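Long-range contacts in hypothetical protein VC0802 (Vibrio cholerae, PDB 1ZVP), which is of unknown function, although its two ACT domains suggest binding of a small ligand and a role in transport is possible: residues E18-D23 with L73-V78; G22-C27 with T52-A57. All coordinates share one frame; numbering follows the deposited sequence.

In the fold
Contacts 1 and 2 start from the same run of chain: 18-23 leaves a four-stranded antiparallel sheet and 22-27 enters a three-stranded one, the two ranges overlapping at Gly22 and Asp23. Their centres are about 14 Å apart. They also meet directly, Leu73 CB of contact 1 packing 4.0 Å from Tyr24 CE2 of contact 2, while a backbone hydrogen bond between Tyr24 and Phe71 ties strand 24-29 to the start of strand 71-76. At the turn between the sheets, Asp23 OD2 forms a salt bridge with Lys117. Contact 1 is partly open to solvent, whereas contact 2 is buried and reaches the second subunit, where Thr52 OG1 is hydrogen-bonded to Tyr108 N and Phe26 packs on Tyr108.

Contact 1. Residues E18-D23 with L73-V78; sequences ELMAGD and LITLTV
Glu18, Leu19 and Met20 run antiparallel to Leu73, Ile74 and Thr75, placing the short strand 17-19 at the outer side of a four-stranded antiparallel sheet, next to strand 71-76. Glu18 and Thr75 form a hydrogen-bonded pair, Glu18 N to Thr75 O 2.9 Å and Thr75 N to Glu18 O 3.0 Å, and the bond from Met20 N to Leu73 O is straighter, with 168° at the hydrogen. Glu18 is the residue most covered. Its CG sits between the backbone N and the carbonyl carbon (chi1 41°), against Thr75 O, and the extended chain beyond it crosses Thr77 at about a right angle, laying CD 3.4 Å from Thr77 CG2. The hydroxyl of Thr77 is bonded to Ser16 O instead. Leu73 turns CG anti to its backbone N (chi1 166°), and its CG and CD2 both rest against Met20 CB and CG, Leu73 CG 3.8 Å from Met20 CG. The Met20 chain bends at chi2 and chi3, bringing CE to Thr75 CB; Thr75 OG1 is hydrogen-bonded to His112 ND1. On the other face Leu19 CD2 touches Ile74 CG1, both residues touching helix 120-127. Past the paired strands a water accepts from Leu73 N at 2.8 Å and lies within hydrogen-bonding distance of Gly22 O.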
# COMPACT_ATOMS: atom_id res chain seq x y z
N GLU D 18 -8.18 3.91 13.12
CA GLU D 18 -9.59 4.26 13.10
C GLU D 18 -10.31 3.49 12.02
O GLU D 18 -9.84 3.42 10.89
CB GLU D 18 -9.78 5.76 12.93
CG GLU D 18 -8.85 6.39 11.93
CD GLU D 18 -9.23 7.80 11.58
OE1 GLU D 18 -8.82 8.27 10.49
OE2 GLU D 18 -9.93 8.45 12.39
N LEU D 19 -11.43 2.88 12.39
CA LEU D 19 -12.24 2.10 11.46
C LEU D 19 -13.15 3.04 10.68
O LEU D 19 -13.96 3.75 11.27
CB LEU D 19 -13.11 1.11 12.22
CG LEU D 19 -13.33 -0.34 11.77
CD1 LEU D 19 -14.77 -0.71 12.02
CD2 LEU D 19 -12.92 -0.65 10.31
N MET D 20 -13.02 3.01 9.35
CA MET D 20 -13.86 3.80 8.43
C MET D 20 -15.16 3.07 8.06
O MET D 20 -15.25 1.84 8.13
CB MET D 20 -13.08 4.17 7.16
CG MET D 20 -11.73 4.88 7.40
SD MET D 20 -11.92 6.40 8.34
CE MET D 20 -10.81 6.04 9.63
N ALA D 21 -16.16 3.84 7.67
CA ALA D 21 -17.40 3.30 7.16
C ALA D 21 -17.18 2.64 5.81
O ALA D 21 -16.34 3.07 5.03
CB ALA D 21 -18.41 4.40 7.02
N GLY D 22 -17.93 1.56 5.56
CA GLY D 22 -17.98 0.93 4.24
C GLY D 22 -17.36 -0.44 4.13
O GLY D 22 -16.35 -0.75 4.80
N ASP D 23 -17.95 -1.28 3.27
CA ASP D 23 -17.35 -2.56 2.90
C ASP D 23 -16.70 -2.39 1.54
O ASP D 23 -17.33 -1.87 0.63
CB ASP D 23 -18.38 -3.70 2.82
CG ASP D 23 -19.10 -3.96 4.15
OD1 ASP D 23 -18.63 -3.52 5.23
OD2 ASP D 23 -20.15 -4.62 4.08
N LEU D 73 -11.86 -0.86 6.12
CA LEU D 73 -10.80 0.11 5.94
C LEU D 73 -10.42 0.78 7.26
O LEU D 73 -11.26 1.32 7.97
CB LEU D 73 -11.17 1.15 4.88
CG LEU D 73 -10.31 2.42 4.82
CD1 LEU D 73 -8.90 2.12 4.36
CD2 LEU D 73 -10.97 3.43 3.92
N ILE D 74 -9.13 0.70 7.56
CA ILE D 74 -8.54 1.27 8.76
C ILE D 74 -7.49 2.29 8.35
O ILE D 74 -6.62 2.00 7.54
CB ILE D 74 -7.96 0.15 9.68
CG1 ILE D 74 -9.10 -0.71 10.24
CG2 ILE D 74 -7.11 0.75 10.79
CD1 ILE D 74 -8.68 -2.06 10.78
N THR D 75 -7.62 3.50 8.86
CA THR D 75 -6.60 4.52 8.65
C THR D 75 -5.75 4.65 9.91
O THR D 75 -6.26 4.53 11.03
CB THR D 75 -7.22 5.87 8.27
OG1 THR D 75 -7.92 5.74 7.03
CG2 THR D 75 -6.16 6.94 8.13
N LEU D 76 -4.46 4.86 9.73
CA LEU D 76 -3.55 5.11 10.83
C LEU D 76 -3.41 6.60 10.99
O LEU D 76 -2.96 7.27 10.07
CB LEU D 76 -2.21 4.47 10.54
CG LEU D 76 -2.00 2.99 10.86
CD1 LEU D 76 -3.29 2.20 11.12
CD2 LEU D 76 -1.20 2.38 9.74
N THR D 77 -3.83 7.13 12.14
CA THR D 77 -3.74 8.57 12.40
C THR D 77 -2.38 8.99 12.96
O THR D 77 -2.09 10.19 13.04
CB THR D 77 -4.89 9.09 13.31
OG1 THR D 77 -4.88 8.39 14.56
CG2 THR D 77 -6.22 8.91 12.65
N VAL D 78 -1.56 8.01 13.33
CA VAL D 78 -0.18 8.26 13.77
C VAL D 78 0.56 9.19 12.79
O VAL D 78 0.41 9.12 11.56
CB VAL D 78 0.59 6.93 14.04
CG1 VAL D 78 1.14 6.32 12.75
CG2 VAL D 78 1.70 7.14 15.07
O HOH W 1 -14.47 0.01 6.61

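Contact 2. Residues G22-C27 with T52-A57; sequences GDYVFC and TLVLEA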
# COMPACT_ATOMS: atom_id res chain seq x y z
N GLY D 22 -17.93 1.56 5.56
CA GLY D 22 -17.98 0.93 4.24
C GLY D 22 -17.36 -0.44 4.13
O GLY D 22 -16.35 -0.75 4.80
N ASP D 23 -17.95 -1.28 3.27
CA ASP D 23 -17.35 -2.56 2.90
C ASP D 23 -16.70 -2.39 1.54
O ASP D 23 -17.33 -1.87 0.63
CB ASP D 23 -18.38 -3.70 2.82
CG ASP D 23 -19.10 -3.96 4.15
OD1 ASP D 23 -18.63 -3.52 5.23
OD2 ASP D 23 -20.15 -4.62 4.08
N TYR D 24 -15.46 -2.83 1.42
CA TYR D 24 -14.71 -2.58 0.20
C TYR D 24 -14.33 -3.88 -0.46
O TYR D 24 -14.28 -4.91 0.20
CB TYR D 24 -13.47 -1.69 0.49
CG TYR D 24 -13.87 -0.27 0.86
CD1 TYR D 24 -14.11 0.69 -0.13
CD2 TYR D 24 -14.05 0.10 2.19
CE1 TYR D 24 -14.51 1.97 0.20
CE2 TYR D 24 -14.45 1.38 2.54
CZ TYR D 24 -14.67 2.31 1.54
OH TYR D 24 -15.06 3.58 1.89
N VAL D 25 -14.12 -3.82 -1.77
CA VAL D 25 -13.72 -4.97 -2.56
C VAL D 25 -12.62 -4.56 -3.53
O VAL D 25 -12.56 -3.40 -3.94
CB VAL D 25 -14.91 -5.61 -3.32
CG1 VAL D 25 -15.97 -6.09 -2.36
CG2 VAL D 25 -15.51 -4.64 -4.34
N PHE D 26 -11.75 -5.50 -3.87
CA PHE D 26 -10.71 -5.27 -4.86
C PHE D 26 -11.14 -5.88 -6.19
O PHE D 26 -11.69 -6.98 -6.22
CB PHE D 26 -9.37 -5.89 -4.42
CG PHE D 26 -8.58 -5.02 -3.47
CD1 PHE D 26 -7.35 -4.50 -3.85
CD2 PHE D 26 -9.05 -4.75 -2.18
CE1 PHE D 26 -6.61 -3.71 -2.97
CE2 PHE D 26 -8.32 -3.96 -1.30
CZ PHE D 26 -7.10 -3.44 -1.69
N CYS D 27 -10.90 -5.15 -7.27
CA CYS D 27 -11.28 -5.59 -8.60
C CYS D 27 -10.18 -5.28 -9.56
O CYS D 27 -9.44 -4.31 -9.38
CB CYS D 27 -12.52 -4.84 -9.10
SG CYS D 27 -13.97 -4.98 -8.07
N THR D 52 -6.62 -1.83 -11.34
CA THR D 52 -7.18 -2.20 -10.03
C THR D 52 -8.12 -1.10 -9.57
O THR D 52 -7.76 0.08 -9.59
CB THR D 52 -6.08 -2.44 -8.95
OG1 THR D 52 -5.17 -3.47 -9.37
CG2 THR D 52 -6.69 -2.82 -7.60
N LEU D 53 -9.34 -1.48 -9.18
CA LEU D 53 -10.26 -0.56 -8.54
C LEU D 53 -10.57 -1.06 -7.15
O LEU D 53 -10.80 -2.25 -6.98
CB LEU D 53 -11.57 -0.41 -9.33
CG LEU D 53 -11.55 0.05 -10.80
CD1 LEU D 53 -12.95 -0.09 -11.42
CD2 LEU D 53 -11.03 1.49 -10.94
N VAL D 54 -10.56 -0.17 -6.17
CA VAL D 54 -11.05 -0.49 -4.83
C VAL D 54 -12.35 0.28 -4.66
O VAL D 54 -12.37 1.50 -4.75
CB VAL D 54 -10.02 -0.18 -3.69
CG1 VAL D 54 -10.51 -0.73 -2.37
CG2 VAL D 54 -8.67 -0.78 -4.00
N LEU D 55 -13.42 -0.46 -4.43
CA LEU D 55 -14.77 0.05 -4.53
C LEU D 55 -15.59 -0.41 -3.36
O LEU D 55 -15.33 -1.48 -2.82
CB LEU D 55 -15.44 -0.52 -5.79
CG LEU D 55 -14.91 -0.17 -7.17
CD1 LEU D 55 -15.16 -1.30 -8.13
CD2 LEU D 55 -15.59 1.09 -7.65
N GLU D 56 -16.58 0.40 -2.99
CA GLU D 56 -17.65 -0.03 -2.09
C GLU D 56 -18.28 -1.32 -2.61
O GLU D 56 -18.44 -1.50 -3.81
CB GLU D 56 -18.71 1.06 -2.00
CG GLU D 56 -18.47 2.09 -0.92
CD GLU D 56 -19.39 1.89 0.29
OE1 GLU D 56 -20.04 2.89 0.69
OE2 GLU D 56 -19.49 0.75 0.82
N ALA D 57 -18.64 -2.22 -1.70
CA ALA D 57 -19.12 -3.56 -2.06
C ALA D 57 -20.27 -3.54 -3.07
O ALA D 57 -20.20 -4.22 -4.10
CB ALA D 57 -19.52 -4.33 -0.81
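Val54 CG2 lies over one face of the Phe26 ring, a CH-pi contact 3.8 Å from the centroid and 15° off the ring normal, with the two side chains side by side and pointing the same way. Thr52 CG2 approaches the same ring obliquely near CD1, and Phe71 and Phe114 meet it edge-to-face. Leu55 O meets the Tyr24 ring obliquely, 3.7 Å from Tyr24 CD1, while Tyr24 OH makes a weak hydrogen bond to Ala21 O. On the opposite face of the sheet, with Val25, Cys27 and Leu55, Cys27 SG touches Leu55 CD1 at 3.9 Å, and Val25 CG1 packs on Ala57. The backbones are joined by the hydrogen-bonded pairs Val25 with Leu55 and Cys27 with Leu53, four bonds in all. Beyond them Ala57 N donates to Asp23 O at 2.7 Å, tying the start of helix 57-61, with Glu56 at its N-cap position, to the chain entering strand 24-29. Thr52 OG1 is bonded to Tyr108 N of the second subunit. The arrangement is an antiparallel strand pair, of which 50-56 runs straight into helix 57-61, consistent with the ferredoxin-like alpha+beta fold of an ACT domain.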